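Local structure of 2',5'-phosphodiesterase 12 (Homo sapiens, 4Z0V) at residues E257-R262 / R298-A303; H287-W290 / Y296-L299; T416-Q419 / S423-H426; V147-C152 / P427-A432. The protein is a magnesium-bound member of the endonuclease/exonuclease/phosphatase family, with a DNase I-like domain and an E-set-type N-terminal domain. All blocks are in the same frame, centred on the assembly; numbering follows the deposited sequence.

Contact 1: E257-R262 / R298-A303; sequences EKVLQR and RLIQMA
Val259 and Ile300 press their branched side chains together where helix 253-261 packs against the long helix 295-316 of the DNase I-like domain. Val259 CG1 lies 3.7 Å from Ile300 CG2, and a second pair of methyls, Val259 CG2 and Ile300 CD1, meets at 3.8 Å, so each branch of the valine finds its own partner on the isoleucine. Beside them Gln301, its chain extended beyond CG, crosses Arg262 at about a right angle. Gln301 NE2 comes within 3.6 Å of Arg262 CB, a packing contact with the aliphatic base of the arginine.

The amide is positioned from several sides: Gln301 OE1 takes the backbone NH of Tyr289, NE2 bonds to Ser264 OG, and a water joins the helices. That water accepts from Gln301 NE2 at 2.9 Å and donates to Val259 O, also at 2.9 Å.

Further out, the end of Arg262 leads away from 298-303, touching Ile297 of the same helix, and makes a cation-pi contact with Tyr289. Bends at chi2 and chi3 turn the chain back over its own helix end, where Arg262 NH2 donates to Lys258 O at 3.0 Å, 19° out of that carbonyl's plane.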
loop_
_atom_site.group_PDB
_atom_site.type_symbol
_atom_site.label_atom_id
_atom_site.label_comp_id
_atom_site.label_asym_id
_atom_site.label_seq_id
_atom_site.Cartn_x
_atom_site.Cartn_y
_atom_site.Cartn_z
ATOM N N GLU A 257 -29.374 -3.908 -5.349
ATOM C CA GLU A 257 -28.762 -4.683 -6.441
ATOM C C GLU A 257 -27.432 -4.094 -6.897
ATOM O O GLU A 257 -26.505 -4.863 -7.139
ATOM C CB GLU A 257 -29.698 -4.841 -7.665
ATOM N N LYS A 258 -27.328 -2.756 -6.999
ATOM C CA LYS A 258 -26.094 -2.085 -7.423
ATOM C C LYS A 258 -24.978 -2.278 -6.375
ATOM O O LYS A 258 -23.831 -2.489 -6.762
ATOM C CB LYS A 258 -26.327 -0.586 -7.675
ATOM C CG LYS A 258 -27.127 -0.293 -8.948
ATOM N N VAL A 259 -25.323 -2.245 -5.067
ATOM C CA VAL A 259 -24.327 -2.466 -3.982
ATOM C C VAL A 259 -23.822 -3.907 -4.069
ATOM O O VAL A 259 -22.615 -4.154 -4.018
ATOM C CB VAL A 259 -24.892 -2.142 -2.561
ATOM C CG1 VAL A 259 -23.855 -2.441 -1.476
ATOM C CG2 VAL A 259 -25.333 -0.689 -2.469
ATOM N N LEU A 260 -24.755 -4.866 -4.188
ATOM C CA LEU A 260 -24.392 -6.282 -4.203
ATOM C C LEU A 260 -23.613 -6.703 -5.464
ATOM O O LEU A 260 -22.906 -7.696 -5.417
ATOM C CB LEU A 260 -25.625 -7.158 -3.998
ATOM C CG LEU A 260 -26.351 -7.026 -2.627
ATOM C CD1 LEU A 260 -27.411 -8.124 -2.479
ATOM C CD2 LEU A 260 -25.372 -7.132 -1.444
ATOM N N GLN A 261 -23.675 -5.934 -6.553
ATOM C CA GLN A 261 -22.886 -6.225 -7.756
ATOM C C GLN A 261 -21.408 -5.963 -7.555
ATOM O O GLN A 261 -20.592 -6.546 -8.266
ATOM C CB GLN A 261 -23.326 -5.300 -8.905
ATOM C CG GLN A 261 -24.636 -5.695 -9.548
ATOM C CD GLN A 261 -25.241 -4.517 -10.278
ATOM O OE1 GLN A 261 -24.540 -3.674 -10.867
ATOM N NE2 GLN A 261 -26.562 -4.471 -10.310
ATOM N N ARG A 262 -21.060 -4.994 -6.680
ATOM C CA ARG A 262 -19.670 -4.544 -6.537
ATOM C C ARG A 262 -18.744 -5.635 -6.058
ATOM O O ARG A 262 -19.116 -6.489 -5.245
ATOM C CB ARG A 262 -19.541 -3.319 -5.616
ATOM C CG ARG A 262 -20.701 -2.355 -5.761
ATOM C CD ARG A 262 -20.474 -1.182 -6.663
ATOM N NE ARG A 262 -19.921 -1.523 -7.969
ATOM C CZ ARG A 262 -20.633 -1.810 -9.051
ATOM N NH1 ARG A 262 -20.030 -2.036 -10.204
ATOM N NH2 ARG A 262 -21.956 -1.876 -8.985
ATOM N N ARG A 298 -20.820 3.922 -1.511
ATOM C CA ARG A 298 -19.698 4.070 -0.587
ATOM C C ARG A 298 -20.199 4.170 0.859
ATOM O O ARG A 298 -19.570 3.613 1.761
ATOM C CB ARG A 298 -18.840 5.274 -0.996
ATOM C CG ARG A 298 -18.068 4.956 -2.288
ATOM C CD ARG A 298 -17.105 6.079 -2.627
ATOM N NE ARG A 298 -17.792 7.232 -3.224
ATOM C CZ ARG A 298 -18.044 7.356 -4.522
ATOM N NH1 ARG A 298 -18.626 8.457 -4.989
ATOM N NH2 ARG A 298 -17.717 6.386 -5.363
ATOM N N LEU A 299 -21.350 4.820 1.079
ATOM C CA LEU A 299 -21.946 4.884 2.412
ATOM C C LEU A 299 -22.303 3.482 2.906
ATOM O O LEU A 299 -22.014 3.134 4.064
ATOM C CB LEU A 299 -23.200 5.772 2.388
ATOM C CG LEU A 299 -22.920 7.234 2.714
ATOM C CD1 LEU A 299 -24.042 8.153 2.170
ATOM C CD2 LEU A 299 -22.771 7.418 4.251
ATOM N N ILE A 300 -22.930 2.681 2.037
ATOM C CA ILE A 300 -23.354 1.335 2.450
ATOM C C ILE A 300 -22.112 0.467 2.643
ATOM O O ILE A 300 -22.036 -0.262 3.638
ATOM C CB ILE A 300 -24.404 0.718 1.497
ATOM C CG1 ILE A 300 -25.759 1.487 1.650
ATOM C CG2 ILE A 300 -24.621 -0.786 1.793
ATOM C CD1 ILE A 300 -26.554 1.461 0.466
ATOM N N GLN A 301 -21.115 0.596 1.752
ATOM C CA GLN A 301 -19.872 -0.186 1.923
ATOM C C GLN A 301 -19.172 0.168 3.251
ATOM O O GLN A 301 -18.745 -0.737 3.993
ATOM C CB GLN A 301 -18.921 0.020 0.739
ATOM C CG GLN A 301 -19.438 -0.575 -0.541
ATOM C CD GLN A 301 -18.473 -0.503 -1.698
ATOM O OE1 GLN A 301 -17.685 0.449 -1.833
ATOM N NE2 GLN A 301 -18.634 -1.425 -2.653
ATOM N N MET A 302 -19.113 1.470 3.576
ATOM C CA MET A 302 -18.515 1.940 4.829
ATOM C C MET A 302 -19.304 1.413 6.044
ATOM O O MET A 302 -18.689 1.001 7.029
ATOM C CB MET A 302 -18.417 3.485 4.838
ATOM C CG MET A 302 -17.828 4.085 6.134
ATOM S SD MET A 302 -16.201 3.422 6.613
ATOM C CE MET A 302 -15.331 3.628 5.207
ATOM N N ALA A 303 -20.642 1.385 5.969
ATOM C CA ALA A 303 -21.473 0.872 7.072
ATOM C C ALA A 303 -21.175 -0.631 7.323
ATOM O O ALA A 303 -21.045 -1.048 8.484
ATOM C CB ALA A 303 -22.946 1.072 6.741
HETATM O O HOH W 1 -20.389 -3.747 -2.182
#

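Contact 2: H287-W290 / Y296-L299; sequences HLYW and YIRL
Leu288 starts the contact by setting its side chain at a slant against that of Arg298, at the point where the chain has just left strand 280-287 and is about to turn into helix 295-316. Leu288 CB is 4.1 Å from Arg298 CG, and Leu288 CD1 approaches the helix backbone at Arg298 O, 4.0 Å away.

Of 287-290, Tyr289 contributes most, in two ways. Its CB points toward the helix, and with CG anti to the backbone N (chi1 -180°) the ring lies obliquely against Ile297: Tyr289 CE2 is 3.6 Å from Ile297 CD1, while Tyr289 CB rests 3.8 Å from Ile297 CG2. Its carbonyl, meanwhile, is wrapped by Arg298. The arginine chain bends at chi3 (-78°), so that Arg298 CD passes 3.3 Å from Tyr289 O and Arg298 NH2 then donates to the same Tyr289 O at 2.9 Å. The oxygen sits in the guanidinium plane, but the donor stands well above the carbonyl plane, 46° out of it. Arg298 NH2 also bonds to His291 O, so one nitrogen serves two carbonyls of the connecting loop, two residues apart.

Trp290 adds little: its backbone C is 3.6 Å from Arg298 NH2, and its CB points away from the helix, the indole ending about 7 Å from the magnesium ion.

Around this short strand-to-helix connection, Leu288 keeps a backbone hydrogen bond to Asp327 at the end of strand 322-327 and touches Met336 of helix 335-342, while Tyr296 leans on helix 253-261.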
loop_
_atom_site.group_PDB
_atom_site.type_symbol
_atom_site.label_atom_id
_atom_site.label_comp_id
_atom_site.label_asym_id
_atom_site.label_seq_id
_atom_site.Cartn_x
_atom_site.Cartn_y
_atom_site.Cartn_z
ATOM N N HIS A 287 -10.503 -0.388 -0.725
ATOM C CA HIS A 287 -10.586 0.425 -1.933
ATOM C C HIS A 287 -12.063 0.435 -2.283
ATOM O O HIS A 287 -12.586 -0.595 -2.721
ATOM C CB HIS A 287 -9.707 -0.177 -3.054
ATOM C CG HIS A 287 -9.561 0.720 -4.251
ATOM N ND1 HIS A 287 -8.809 0.324 -5.348
ATOM C CD2 HIS A 287 -10.085 1.949 -4.501
ATOM C CE1 HIS A 287 -8.890 1.317 -6.227
ATOM N NE2 HIS A 287 -9.637 2.323 -5.766
ATOM N N LEU A 288 -12.775 1.546 -1.950
ATOM C CA LEU A 288 -14.219 1.556 -2.127
ATOM C C LEU A 288 -14.572 1.804 -3.574
ATOM O O LEU A 288 -13.711 2.193 -4.356
ATOM C CB LEU A 288 -14.906 2.598 -1.241
ATOM C CG LEU A 288 -14.783 2.424 0.283
ATOM C CD1 LEU A 288 -15.652 3.464 1.012
ATOM C CD2 LEU A 288 -15.157 0.998 0.749
ATOM N N TYR A 289 -15.845 1.541 -3.923
ATOM C CA TYR A 289 -16.351 1.746 -5.285
ATOM C C TYR A 289 -15.971 3.153 -5.774
ATOM O O TYR A 289 -16.035 4.108 -5.012
ATOM C CB TYR A 289 -17.842 1.547 -5.293
ATOM C CG TYR A 289 -18.445 1.732 -6.665
ATOM C CD1 TYR A 289 -17.925 1.066 -7.776
ATOM C CD2 TYR A 289 -19.561 2.536 -6.846
ATOM C CE1 TYR A 289 -18.507 1.208 -9.038
ATOM C CE2 TYR A 289 -20.148 2.684 -8.099
ATOM C CZ TYR A 289 -19.633 1.998 -9.187
ATOM O OH TYR A 289 -20.238 2.152 -10.411
ATOM N N TRP A 290 -15.532 3.259 -7.017
ATOM C CA TRP A 290 -14.922 4.463 -7.562
ATOM C C TRP A 290 -15.848 5.473 -8.251
ATOM O O TRP A 290 -15.435 6.622 -8.380
ATOM C CB TRP A 290 -13.855 4.041 -8.600
ATOM C CG TRP A 290 -14.465 3.355 -9.791
ATOM C CD1 TRP A 290 -14.846 2.048 -9.876
ATOM C CD2 TRP A 290 -14.897 3.979 -11.013
ATOM N NE1 TRP A 290 -15.448 1.809 -11.085
ATOM C CE2 TRP A 290 -15.515 2.983 -11.794
ATOM C CE3 TRP A 290 -14.818 5.287 -11.524
ATOM C CZ2 TRP A 290 -16.035 3.245 -13.066
ATOM C CZ3 TRP A 290 -15.358 5.553 -12.775
ATOM C CH2 TRP A 290 -15.955 4.541 -13.531
ATOM N N TYR A 296 -23.931 6.832 -2.523
ATOM C CA TYR A 296 -24.746 5.971 -1.651
ATOM C C TYR A 296 -24.094 4.592 -1.502
ATOM O O TYR A 296 -24.254 3.950 -0.471
ATOM C CB TYR A 296 -26.213 5.834 -2.140
ATOM C CG TYR A 296 -26.424 4.912 -3.326
ATOM C CD1 TYR A 296 -26.632 3.547 -3.146
ATOM C CD2 TYR A 296 -26.484 5.413 -4.621
ATOM C CE1 TYR A 296 -26.847 2.698 -4.231
ATOM C CE2 TYR A 296 -26.685 4.571 -5.716
ATOM C CZ TYR A 296 -26.874 3.215 -5.514
ATOM O OH TYR A 296 -27.096 2.387 -6.590
ATOM N N ILE A 297 -23.416 4.128 -2.558
ATOM C CA ILE A 297 -22.752 2.810 -2.546
ATOM C C ILE A 297 -21.623 2.840 -1.514
ATOM O O ILE A 297 -21.505 1.911 -0.724
ATOM C CB ILE A 297 -22.252 2.413 -3.945
ATOM C CG1 ILE A 297 -23.463 2.131 -4.880
ATOM C CG2 ILE A 297 -21.314 1.166 -3.863
ATOM C CD1 ILE A 297 -23.158 2.042 -6.323
ATOM N N ARG A 298 -20.820 3.922 -1.511
ATOM C CA ARG A 298 -19.698 4.070 -0.587
ATOM C C ARG A 298 -20.199 4.170 0.859
ATOM O O ARG A 298 -19.570 3.613 1.761
ATOM C CB ARG A 298 -18.840 5.274 -0.996
ATOM C CG ARG A 298 -18.068 4.956 -2.288
ATOM C CD ARG A 298 -17.105 6.079 -2.627
ATOM N NE ARG A 298 -17.792 7.232 -3.224
ATOM C CZ ARG A 298 -18.044 7.356 -4.522
ATOM N NH1 ARG A 298 -18.626 8.457 -4.989
ATOM N NH2 ARG A 298 -17.717 6.386 -5.363
ATOM N N LEU A 299 -21.350 4.820 1.079
ATOM C CA LEU A 299 -21.946 4.884 2.412
ATOM C C LEU A 299 -22.303 3.482 2.906
ATOM O O LEU A 299 -22.014 3.134 4.064
ATOM C CB LEU A 299 -23.200 5.772 2.388
ATOM C CG LEU A 299 -22.920 7.234 2.714
ATOM C CD1 LEU A 299 -24.042 8.153 2.170
ATOM C CD2 LEU A 299 -22.771 7.418 4.251
#

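Contact 3: T416-Q419 / S423-H426; sequences TTHQ and SVSH
His418 and Val424 make the main apolar contact, a CH-pi interaction between two stretches of the irregular loop that runs from helix 412-416 to strand 433-439. Val424 CG2 stands over one face of the imidazole, 3.7 Å from the ring centroid and 24° off its normal; the closest ring atom is His418 NE2, 3.4 Å from that methyl. Thr417 CG2 lies over the opposite face, also toward the rim, so the ring has a methyl on each side. Nearer the backbone, His418 CB meets Ser423 CB at 3.9 Å.

The polar link is indirect. A water lies at the edge of the imidazole, in its plane, 2.8 Å from His418 NE2, and it donates to Ser425 OG at 2.9 Å. Ser425 adopts two conformers, so this bridge is tentative; its hydroxyl is also bonded to Thr107 O.

Hydrogen bonds within 423-426 shape the surface that His418 meets. A type I beta turn is closed by His426 N to Ser423 O at 3.2 Å. Ser423 OG, placed between its backbone N and carbonyl carbon, accepts from Ser425 N at 3.0 Å, which makes an ST turn.

The direct bonds thus stiffen the turn itself, whereas the two stretches are joined by methyl-ring packing and, less certainly, by one water, with the polar edge of the histidine turned to that water.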
loop_
_atom_site.group_PDB
_atom_site.type_symbol
_atom_site.label_atom_id
_atom_site.label_comp_id
_atom_site.label_asym_id
_atom_site.label_seq_id
_atom_site.Cartn_x
_atom_site.Cartn_y
_atom_site.Cartn_z
ATOM N N THR A 416 2.925 19.389 -10.175
ATOM C CA THR A 416 2.583 19.897 -11.510
ATOM C C THR A 416 3.778 20.117 -12.457
ATOM O O THR A 416 3.573 20.674 -13.547
ATOM C CB THR A 416 1.769 21.197 -11.392
ATOM O OG1 THR A 416 2.557 22.173 -10.694
ATOM C CG2 THR A 416 0.431 20.980 -10.666
ATOM N N THR A 417 4.990 19.656 -12.093
ATOM C CA THR A 417 6.195 19.813 -12.942
ATOM C C THR A 417 5.959 19.173 -14.318
ATOM O O THR A 417 6.346 19.742 -15.347
ATOM C CB THR A 417 7.448 19.228 -12.231
ATOM O OG1 THR A 417 7.630 19.897 -10.992
ATOM C CG2 THR A 417 8.735 19.384 -13.047
ATOM N N HIS A 418 5.281 18.022 -14.345
ATOM C CA HIS A 418 4.998 17.332 -15.598
ATOM C C HIS A 418 3.472 17.237 -15.791
ATOM O O HIS A 418 2.918 16.197 -16.157
ATOM C CB HIS A 418 5.711 15.961 -15.587
ATOM C CG HIS A 418 7.169 16.072 -15.260
ATOM N ND1 HIS A 418 8.100 16.451 -16.217
ATOM C CD2 HIS A 418 7.812 15.863 -14.086
ATOM C CE1 HIS A 418 9.267 16.464 -15.597
ATOM N NE2 HIS A 418 9.147 16.120 -14.316
ATOM N N GLN A 419 2.811 18.393 -15.566
ATOM C CA GLN A 419 1.383 18.688 -15.621
ATOM C C GLN A 419 0.627 18.031 -14.456
ATOM O O GLN A 419 0.013 18.725 -13.657
ATOM C CB GLN A 419 0.729 18.324 -16.970
ATOM C CG GLN A 419 -0.737 18.774 -16.998
ATOM C CD GLN A 419 -1.525 18.261 -18.158
ATOM O OE1 GLN A 419 -1.035 18.172 -19.282
ATOM N NE2 GLN A 419 -2.795 17.974 -17.913
ATOM N N SER A 423 4.155 10.647 -13.139
ATOM C CA SER A 423 5.189 11.339 -13.888
ATOM C C SER A 423 6.500 10.584 -13.785
ATOM O O SER A 423 6.627 9.598 -13.025
ATOM C CB SER A 423 5.359 12.757 -13.350
ATOM O OG SER A 423 6.036 12.715 -12.104
ATOM N N VAL A 424 7.530 11.134 -14.439
ATOM C CA VAL A 424 8.878 10.585 -14.311
ATOM C C VAL A 424 9.372 10.664 -12.837
ATOM O O VAL A 424 10.287 9.938 -12.478
ATOM C CB VAL A 424 9.867 11.334 -15.257
ATOM C CG1 VAL A 424 9.503 11.098 -16.719
ATOM C CG2 VAL A 424 9.915 12.835 -14.949
ATOM N N SER A 425 8.751 11.519 -11.990
ATOM C CA SER A 425 9.185 11.725 -10.622
ATOM C C SER A 425 8.196 11.181 -9.586
ATOM O O SER A 425 8.451 11.294 -8.394
ATOM C CB SER A 425 9.402 13.220 -10.385
ATOM O OG SER A 425 10.398 13.705 -11.272
ATOM N N HIS A 426 7.068 10.605 -10.034
ATOM C CA HIS A 426 6.011 10.148 -9.127
ATOM C C HIS A 426 5.310 8.933 -9.740
ATOM O O HIS A 426 4.721 9.041 -10.816
ATOM C CB HIS A 426 5.032 11.308 -8.905
ATOM C CG HIS A 426 4.088 11.034 -7.786
ATOM N ND1 HIS A 426 4.384 11.401 -6.498
ATOM C CD2 HIS A 426 2.916 10.358 -7.794
ATOM C CE1 HIS A 426 3.375 10.971 -5.755
ATOM N NE2 HIS A 426 2.457 10.352 -6.494
HETATM O O HOH W 2 11.201 16.172 -12.453
#

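Contact 4: V147-C152 / P427-A432; sequences VLYPYC and PSDHIA
Tyr149 and Asp429 face each other with their CA atoms 8.9 Å apart, each in an irregular piece of backbone. Tyr149 is the first residue to leave helical geometry after helix 142-148, and it opens a type I beta turn closed by Cys152 N to Tyr149 O at 3.1 Å. On the other side, Ser428 forms an ST turn: its OG accepts from His430 N at 3.0 Å in a nearly straight bond (169°), and it is tied also to Asn132 O.

That Ser428-Asp429-His430 run fits the Ser-Asp-His signature of endonuclease/exonuclease/phosphatase proteins, which lies just ahead of a core strand, here 433-439. The side chain of Asp429 is about 4 Å from the bound magnesium ion, and His430 ND1 is bonded to Asp392 OD2.

One hydrogen bond joins the two segments, from Tyr149 OH to Asp429 OD2, 2.9 Å long. Asp429 CG stands between its own backbone N and carbonyl carbon, which turns the carboxylate to the phenol. The carboxylate is almost perpendicular to the ring (87°), with OD2 at the ring's edge; the hydroxyl comes to OD2 from above the carboxylate plane, 68° out of it. Val384 of strand 382-384 touches both side chains. Tyr149 has Leu148 CB over the centre of one ring face.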
loop_
_atom_site.group_PDB
_atom_site.type_symbol
_atom_site.label_atom_id
_atom_site.label_comp_id
_atom_site.label_asym_id
_atom_site.label_seq_id
_atom_site.Cartn_x
_atom_site.Cartn_y
_atom_site.Cartn_z
ATOM N N VAL A 147 -5.431 8.695 -23.151
ATOM C CA VAL A 147 -6.579 9.501 -22.678
ATOM C C VAL A 147 -6.366 9.950 -21.221
ATOM O O VAL A 147 -6.555 11.128 -20.915
ATOM C CB VAL A 147 -7.949 8.756 -22.850
ATOM C CG1 VAL A 147 -9.119 9.540 -22.236
ATOM C CG2 VAL A 147 -8.229 8.430 -24.316
ATOM N N LEU A 148 -5.990 9.021 -20.322
ATOM C CA LEU A 148 -5.851 9.365 -18.900
ATOM C C LEU A 148 -4.567 10.111 -18.565
ATOM O O LEU A 148 -4.621 11.097 -17.841
ATOM C CB LEU A 148 -5.927 8.109 -18.010
ATOM C CG LEU A 148 -7.211 7.259 -18.031
ATOM C CD1 LEU A 148 -7.120 6.144 -16.988
ATOM C CD2 LEU A 148 -8.446 8.090 -17.728
ATOM N N TYR A 149 -3.405 9.637 -19.054
ATOM C CA TYR A 149 -2.128 10.232 -18.667
ATOM C C TYR A 149 -1.281 10.611 -19.904
ATOM O O TYR A 149 -0.107 10.254 -19.965
ATOM C CB TYR A 149 -1.365 9.229 -17.762
ATOM C CG TYR A 149 -2.219 8.497 -16.743
ATOM C CD1 TYR A 149 -2.888 9.190 -15.737
ATOM C CD2 TYR A 149 -2.331 7.105 -16.764
ATOM C CE1 TYR A 149 -3.639 8.520 -14.768
ATOM C CE2 TYR A 149 -3.088 6.424 -15.805
ATOM C CZ TYR A 149 -3.745 7.140 -14.815
ATOM O OH TYR A 149 -4.507 6.490 -13.873
ATOM N N PRO A 150 -1.822 11.394 -20.876
ATOM C CA PRO A 150 -1.028 11.699 -22.087
ATOM C C PRO A 150 0.202 12.567 -21.815
ATOM O O PRO A 150 1.181 12.510 -22.575
ATOM C CB PRO A 150 -2.028 12.425 -22.989
ATOM C CG PRO A 150 -3.064 12.993 -22.057
ATOM C CD PRO A 150 -3.184 11.957 -20.970
ATOM N N TYR A 151 0.169 13.310 -20.698
ATOM C CA TYR A 151 1.222 14.195 -20.211
ATOM C C TYR A 151 2.394 13.434 -19.598
ATOM O O TYR A 151 3.438 14.030 -19.344
ATOM C CB TYR A 151 0.645 15.170 -19.159
ATOM C CG TYR A 151 -0.217 14.499 -18.102
ATOM C CD1 TYR A 151 0.357 13.814 -17.032
ATOM C CD2 TYR A 151 -1.607 14.531 -18.185
ATOM C CE1 TYR A 151 -0.430 13.178 -16.075
ATOM C CE2 TYR A 151 -2.404 13.883 -17.243
ATOM C CZ TYR A 151 -1.810 13.197 -16.196
ATOM O OH TYR A 151 -2.597 12.625 -15.229
ATOM N N CYS A 152 2.217 12.142 -19.300
ATOM C CA CYS A 152 3.256 11.365 -18.639
ATOM C C CYS A 152 4.160 10.737 -19.673
ATOM O O CYS A 152 3.675 10.250 -20.676
ATOM C CB CYS A 152 2.624 10.305 -17.736
ATOM S SG CYS A 152 3.822 9.333 -16.791
ATOM N N PRO A 427 5.389 7.760 -9.071
ATOM C CA PRO A 427 4.944 6.516 -9.717
ATOM C C PRO A 427 3.466 6.139 -9.632
ATOM O O PRO A 427 3.127 4.993 -9.928
ATOM C CB PRO A 427 5.789 5.461 -8.987
ATOM C CG PRO A 427 5.873 6.026 -7.553
ATOM C CD PRO A 427 6.115 7.486 -7.801
ATOM N N SER A 428 2.590 7.042 -9.222
ATOM C CA SER A 428 1.167 6.684 -9.148
ATOM C C SER A 428 0.336 7.916 -9.505
ATOM O O SER A 428 0.891 9.001 -9.574
ATOM C CB SER A 428 0.831 6.193 -7.734
ATOM O OG SER A 428 -0.576 6.011 -7.612
ATOM N N ASP A 429 -0.977 7.765 -9.724
ATOM C CA ASP A 429 -1.829 8.938 -9.898
ATOM C C ASP A 429 -2.293 9.419 -8.508
ATOM O O ASP A 429 -2.896 10.479 -8.390
ATOM C CB ASP A 429 -3.010 8.671 -10.845
ATOM C CG ASP A 429 -3.905 7.487 -10.539
ATOM O OD1 ASP A 429 -3.470 6.581 -9.803
ATOM O OD2 ASP A 429 -4.967 7.384 -11.163
ATOM N N HIS A 430 -1.994 8.635 -7.451
ATOM C CA HIS A 430 -2.268 9.010 -6.061
ATOM C C HIS A 430 -0.972 9.367 -5.354
ATOM O O HIS A 430 0.109 9.035 -5.831
ATOM C CB HIS A 430 -2.967 7.873 -5.304
ATOM C CG HIS A 430 -4.383 7.630 -5.714
ATOM N ND1 HIS A 430 -5.441 7.912 -4.853
ATOM C CD2 HIS A 430 -4.872 7.079 -6.843
ATOM C CE1 HIS A 430 -6.543 7.553 -5.503
ATOM N NE2 HIS A 430 -6.253 7.048 -6.706
ATOM N N ILE A 431 -1.083 10.010 -4.191
ATOM C CA ILE A 431 0.045 10.392 -3.352
ATOM C C ILE A 431 -0.046 9.597 -2.063
ATOM O O ILE A 431 -1.116 9.563 -1.445
ATOM C CB ILE A 431 0.003 11.911 -3.107
ATOM C CG1 ILE A 431 0.047 12.694 -4.442
ATOM C CG2 ILE A 431 1.114 12.333 -2.149
ATOM C CD1 ILE A 431 -0.256 14.226 -4.289
ATOM N N ALA A 432 1.058 8.967 -1.649
ATOM C CA ALA A 432 1.093 8.193 -0.420
ATOM C C ALA A 432 0.825 9.051 0.778
ATOM O O ALA A 432 1.335 10.190 0.868
ATOM C CB ALA A 432 2.466 7.526 -0.249
#

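How the contacts relate
Contacts 1 and 2 share helix 295-316 and touch directly, with centres 6 Å apart: one packs a second helix on it, the other the loop leading into it. Both are buried and mostly aliphatic, but contact 1 is bridged through a water to a carbonyl, whereas in contact 2 an arginine grips a carbonyl directly. Contacts 3 and 4 form a second neighbourhood, centres 8 Å apart, in which the loop leading to strand 433-439 serves both. There contact 3 is only partly buried and relies on a ring face and, tentatively, a water, while contact 4 is buried beside the magnesium ion and consists of a single directed hydrogen bond. Contacts 2 and 4 approach to about 6 Å between nearest atoms without touching.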